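PDB 4WOD: taurocyamine kinase from Schistosoma mansoni, which reversibly transfers a phosphate group from ATP to the guanidino compound taurocyamine, giving the phosphagen N-phosphotaurocyamine, with magnesium as cofactor. Local coordinates for residues S5-Q10 / K34-K39; N19-K24 / N51-N56. The protein carries 4 engineered substitutions. One frame throughout, in Å; residues are numbered along the deposited sequence.

Contact 1: S5-Q10 / K34-K39; sequences SLQNLQ and KYQATK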
# COMPACT_ATOMS: atom_id res chain seq x y z
N SER A 5 9.94 7.58 -35.64
CA SER A 5 11.28 7.73 -35.07
C SER A 5 11.30 7.60 -33.55
O SER A 5 10.36 8.00 -32.85
CB SER A 5 11.89 9.08 -35.47
OG SER A 5 11.14 10.13 -34.92
N LEU A 6 12.38 7.00 -33.06
CA LEU A 6 12.62 6.90 -31.63
C LEU A 6 12.57 8.27 -30.94
O LEU A 6 11.95 8.42 -29.89
CB LEU A 6 13.97 6.22 -31.36
CG LEU A 6 14.39 5.97 -29.91
CD1 LEU A 6 13.43 5.01 -29.22
CD2 LEU A 6 15.82 5.46 -29.89
N GLN A 7 13.17 9.28 -31.56
CA GLN A 7 13.10 10.60 -30.94
C GLN A 7 11.66 11.10 -30.81
O GLN A 7 11.31 11.69 -29.78
CB GLN A 7 13.96 11.62 -31.71
CG GLN A 7 13.60 11.77 -33.17
CD GLN A 7 14.54 12.73 -33.90
OE1 GLN A 7 15.52 13.22 -33.34
NE2 GLN A 7 14.23 12.99 -35.16
N ASN A 8 10.81 10.84 -31.81
CA ASN A 8 9.40 11.23 -31.72
C ASN A 8 8.70 10.53 -30.59
O ASN A 8 7.88 11.12 -29.88
CB ASN A 8 8.63 10.90 -33.01
CG ASN A 8 8.90 11.90 -34.12
OD1 ASN A 8 9.86 12.66 -34.06
ND2 ASN A 8 8.06 11.87 -35.16
N LEU A 9 8.99 9.25 -30.44
CA LEU A 9 8.32 8.42 -29.45
C LEU A 9 8.74 8.86 -28.05
O LEU A 9 7.93 8.90 -27.11
CB LEU A 9 8.64 6.93 -29.70
CG LEU A 9 8.05 6.25 -30.95
CD1 LEU A 9 8.48 4.76 -31.08
CD2 LEU A 9 6.53 6.38 -31.01
N GLN A 10 10.01 9.22 -27.90
CA GLN A 10 10.51 9.72 -26.63
C GLN A 10 9.78 11.00 -26.22
O GLN A 10 9.28 11.11 -25.11
CB GLN A 10 12.01 9.98 -26.67
CG GLN A 10 12.57 10.48 -25.34
CD GLN A 10 13.80 11.36 -25.51
OE1 GLN A 10 13.89 12.12 -26.47
NE2 GLN A 10 14.76 11.25 -24.58
N LYS A 34 22.40 7.14 -28.53
CA LYS A 34 23.19 5.94 -28.72
C LYS A 34 22.54 4.94 -29.68
O LYS A 34 23.22 4.36 -30.51
CB LYS A 34 23.44 5.26 -27.37
CG LYS A 34 24.31 4.03 -27.48
CD LYS A 34 24.73 3.54 -26.10
CE LYS A 34 25.85 2.51 -26.25
NZ LYS A 34 26.14 1.87 -24.95
N TYR A 35 21.22 4.76 -29.57
CA TYR A 35 20.56 3.63 -30.23
C TYR A 35 19.63 3.95 -31.41
O TYR A 35 19.03 3.05 -31.97
CB TYR A 35 19.76 2.85 -29.20
CG TYR A 35 20.59 2.13 -28.14
CD1 TYR A 35 21.64 1.29 -28.50
CD2 TYR A 35 20.29 2.27 -26.79
CE1 TYR A 35 22.39 0.63 -27.53
CE2 TYR A 35 21.02 1.60 -25.82
CZ TYR A 35 22.06 0.78 -26.19
OH TYR A 35 22.76 0.12 -25.21
N GLN A 36 19.51 5.21 -31.80
CA GLN A 36 18.43 5.55 -32.73
C GLN A 36 18.63 5.00 -34.15
O GLN A 36 17.68 4.96 -34.93
CB GLN A 36 18.24 7.07 -32.80
CG GLN A 36 19.51 7.81 -33.12
CD GLN A 36 19.29 9.30 -33.30
OE1 GLN A 36 18.18 9.81 -33.12
NE2 GLN A 36 20.36 10.00 -33.69
N ALA A 37 19.85 4.56 -34.47
CA ALA A 37 20.11 3.95 -35.77
C ALA A 37 20.48 2.48 -35.64
O ALA A 37 20.70 1.80 -36.64
CB ALA A 37 21.23 4.71 -36.53
N THR A 38 20.53 1.98 -34.41
CA THR A 38 20.95 0.60 -34.19
C THR A 38 19.84 -0.42 -34.49
O THR A 38 18.67 -0.22 -34.12
CB THR A 38 21.46 0.43 -32.76
OG1 THR A 38 22.45 1.42 -32.50
CG2 THR A 38 22.06 -0.96 -32.55
N LYS A 39 20.21 -1.51 -35.17
CA LYS A 39 19.30 -2.63 -35.45
C LYS A 39 19.78 -3.92 -34.76
O LYS A 39 20.97 -4.20 -34.71
CB LYS A 39 19.18 -2.89 -36.96
CG LYS A 39 19.11 -1.65 -37.85
CD LYS A 39 17.85 -0.90 -37.60
CE LYS A 39 17.54 0.06 -38.76
NZ LYS A 39 18.59 1.10 -38.97
O HOH W 1 15.19 8.98 -33.73

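Contact 2: N19-K24 / N51-N56; sequences NHSLTK and NTNAYN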
# COMPACT_ATOMS: atom_id res chain seq x y z
N ASN A 19 1.77 9.24 -18.40
CA ASN A 19 2.78 8.19 -18.52
C ASN A 19 3.76 8.26 -17.36
O ASN A 19 4.42 9.27 -17.16
CB ASN A 19 3.49 8.30 -19.87
CG ASN A 19 4.24 7.04 -20.23
OD1 ASN A 19 5.00 6.50 -19.43
ND2 ASN A 19 4.01 6.54 -21.44
N HIS A 20 3.85 7.16 -16.61
CA HIS A 20 4.81 7.02 -15.53
C HIS A 20 5.57 5.70 -15.66
O HIS A 20 5.85 5.04 -14.66
CB HIS A 20 4.11 7.08 -14.17
CG HIS A 20 3.26 8.29 -14.00
ND1 HIS A 20 1.88 8.24 -13.97
CD2 HIS A 20 3.59 9.60 -13.89
CE1 HIS A 20 1.40 9.46 -13.82
NE2 HIS A 20 2.41 10.31 -13.78
N SER A 21 5.86 5.33 -16.90
CA SER A 21 6.44 4.01 -17.18
C SER A 21 7.92 3.97 -16.84
O SER A 21 8.56 5.02 -16.77
CB SER A 21 6.21 3.64 -18.64
OG SER A 21 6.65 4.66 -19.53
N LEU A 22 8.47 2.78 -16.66
CA LEU A 22 9.92 2.66 -16.58
C LEU A 22 10.56 3.01 -17.92
O LEU A 22 11.73 3.38 -17.97
CB LEU A 22 10.35 1.27 -16.14
CG LEU A 22 9.91 0.85 -14.74
CD1 LEU A 22 10.23 -0.62 -14.47
CD2 LEU A 22 10.57 1.75 -13.68
N THR A 23 9.80 2.87 -19.01
CA THR A 23 10.28 3.28 -20.33
C THR A 23 10.56 4.77 -20.35
O THR A 23 11.56 5.23 -20.89
CB THR A 23 9.26 2.96 -21.44
OG1 THR A 23 9.19 1.54 -21.61
CG2 THR A 23 9.68 3.59 -22.77
N LYS A 24 9.65 5.53 -19.76
CA LYS A 24 9.81 6.97 -19.68
C LYS A 24 11.04 7.29 -18.82
O LYS A 24 11.83 8.18 -19.14
CB LYS A 24 8.55 7.60 -19.09
CG LYS A 24 8.61 9.10 -18.90
CD LYS A 24 7.23 9.59 -18.56
CE LYS A 24 7.19 11.07 -18.32
NZ LYS A 24 5.80 11.58 -18.47
N ASN A 51 7.37 1.62 -28.71
CA ASN A 51 6.22 2.15 -29.42
C ASN A 51 4.93 2.08 -28.61
O ASN A 51 4.21 3.06 -28.50
CB ASN A 51 6.04 1.41 -30.74
CG ASN A 51 5.02 2.08 -31.63
OD1 ASN A 51 5.27 3.16 -32.16
ND2 ASN A 51 3.88 1.45 -31.80
N THR A 52 4.66 0.93 -28.00
CA THR A 52 3.40 0.76 -27.27
C THR A 52 3.32 1.73 -26.07
O THR A 52 2.22 2.13 -25.66
CB THR A 52 3.21 -0.71 -26.80
OG1 THR A 52 1.82 -0.97 -26.54
CG2 THR A 52 4.04 -0.99 -25.53
N ASN A 53 4.46 2.13 -25.53
CA ASN A 53 4.44 3.06 -24.39
C ASN A 53 3.96 4.44 -24.80
O ASN A 53 3.35 5.15 -24.00
CB ASN A 53 5.81 3.17 -23.75
CG ASN A 53 6.27 1.87 -23.14
OD1 ASN A 53 7.27 1.29 -23.58
ND2 ASN A 53 5.55 1.40 -22.12
N ALA A 54 4.24 4.82 -26.03
CA ALA A 54 3.83 6.13 -26.54
C ALA A 54 2.32 6.27 -26.62
O ALA A 54 1.79 7.38 -26.60
CB ALA A 54 4.45 6.38 -27.92
N TYR A 55 1.61 5.15 -26.76
CA TYR A 55 0.17 5.20 -27.00
C TYR A 55 -0.62 4.63 -25.85
O TYR A 55 -1.81 4.86 -25.76
CB TYR A 55 -0.16 4.47 -28.30
CG TYR A 55 0.60 5.08 -29.44
CD1 TYR A 55 0.32 6.37 -29.87
CD2 TYR A 55 1.64 4.39 -30.05
CE1 TYR A 55 1.05 6.96 -30.90
CE2 TYR A 55 2.37 4.97 -31.08
CZ TYR A 55 2.07 6.24 -31.50
OH TYR A 55 2.78 6.81 -32.53
N ASN A 56 0.05 3.89 -24.98
CA ASN A 56 -0.60 3.34 -23.80
C ASN A 56 0.11 3.79 -22.52
O ASN A 56 0.99 3.11 -22.00
CB ASN A 56 -0.65 1.82 -23.89
CG ASN A 56 -1.36 1.35 -25.14
OD1 ASN A 56 -0.74 1.10 -26.18
ND2 ASN A 56 -2.69 1.25 -25.06
O HOH W 2 3.85 3.51 -21.02

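Contact 1: S5-Q10 / K34-K39
Leu-6 approaches Tyr-35 only at its backbone, with CD2 of Leu-6 4.4 Å from Tyr-35 C, because the phenol ring leads away from helix 6-14. One face of that ring carries Lys-34 CG, 3.9 Å above the plane and over its centre; Phe-73 packs edge-to-face with it. Tyr-35 OH bonds to Asp-75 N, and Lys-34 NZ forms a salt bridge with the carboxylate of Asp-75, so both side chains tie helix 29-35 to the same residue.

The flat groups nearest the other segment are the amides of Gln-7 and Gln-36, whose OE1 atoms lie 4.3 Å apart. A water provides the polar link instead: it accepts from Gln-7 N at 3.0 Å and donates to Gln-36 OE1 at 3.2 Å. Gln-36 reaches it by extending fully beyond CG, after a first torsion (chi1 54°) that sets CG between the backbone N and the carbonyl carbon.

The apolar part belongs to Leu-6. With CG anti to the backbone N (chi1 -178°), its CD2 comes within 3.9 Å of Gln-36 CA and crosses the start of that side chain; Val-32 and Val-50 also touch Leu-6. The small buried area, 128 Å², fits a contact made mostly by one leucine methyl and one solvent bridge.

Ser-5 is the N-cap of helix 6-14, its OG accepting from Asn-8 N (3.2 Å, 150° at the hydrogen), whereas Tyr-35 to Thr-38 forms a type I turn. The arrangement is a capped helix start packed against a turn within the N-terminal helical domain of a phosphagen kinase.

Contact 2: N19-K24 / N51-N56
Thr-23 and Asn-53 point at each other from opposite directions, and the threonine meets the amide from above its plane. Thr-23 OG1 donates to Asn-53 OD1 over 2.8 Å, but it stands 65° out of the carbonyl plane and makes a C=O...donor angle of only 105°, so the bond does not use a lone-pair direction. Thr-23 CB and CG2 lie against the same oxygen, CG2 at 3.4 Å from Asn-53 OD1. With OG1 anti to the carbonyl carbon (chi1 -69°), Thr-23 brings the hydroxyl and the methyl to this oxygen together.

The other end of the amide faces different partners. Asn-53 ND2 donates to a water at 2.9 Å and to Leu-61 O. That water donates to Asn-56 O at 3.0 Å and accepts a weak bond from Asn-19 ND2. Asn-19 ND2 also lies 3.0 Å from Asn-53 O, where the angle is too poor for a hydrogen bond.

Behind this, Asn-19 OD1 closes an Asx turn by accepting from Ser-21 N at 2.9 Å; the Ser-21 hydroxyl also points to it, at a separation short enough to be doubtful. Ser-21 OG in turn caps helix 22-26, accepting from Lys-24 N at 3.1 Å, while Lys-24 NZ holds Asn-19 O.

Polar groups thus carry most of this buried interface. The out-of-plane bond at OD1 and the doubly used ND2 together help to fix the rotation of the Asn-53 amide. Its side chain is about 6 Å from the bound arginine, and its partner Leu-61 lines the arginine pocket, so Asn-53 probably helps, from the second shell, to position Leu-61.

Overall arrangement
Contacts 1 and 2 have centres 14 Å apart and lie in the same N-terminal phosphagen kinase region of the first repeat. Their segments alternate along the chain, in the order 5-10, 19-24, 34-39, 51-56, and so draw on the successive helices 6-14, 22-26, 29-35 and 46-55. The two are directly joined by Leu-9, whose CD2 packs 3.7 Å from Ala-54 CB and 3.6 Å from Asn-51 OD1, bringing helix 6-14 against helix 46-55. Contact 1 is partly exposed and away from the annotated sites, whereas contact 2 is buried beside the arginine pocket. Together they run through the small helical N-terminal domain from its periphery toward that pocket.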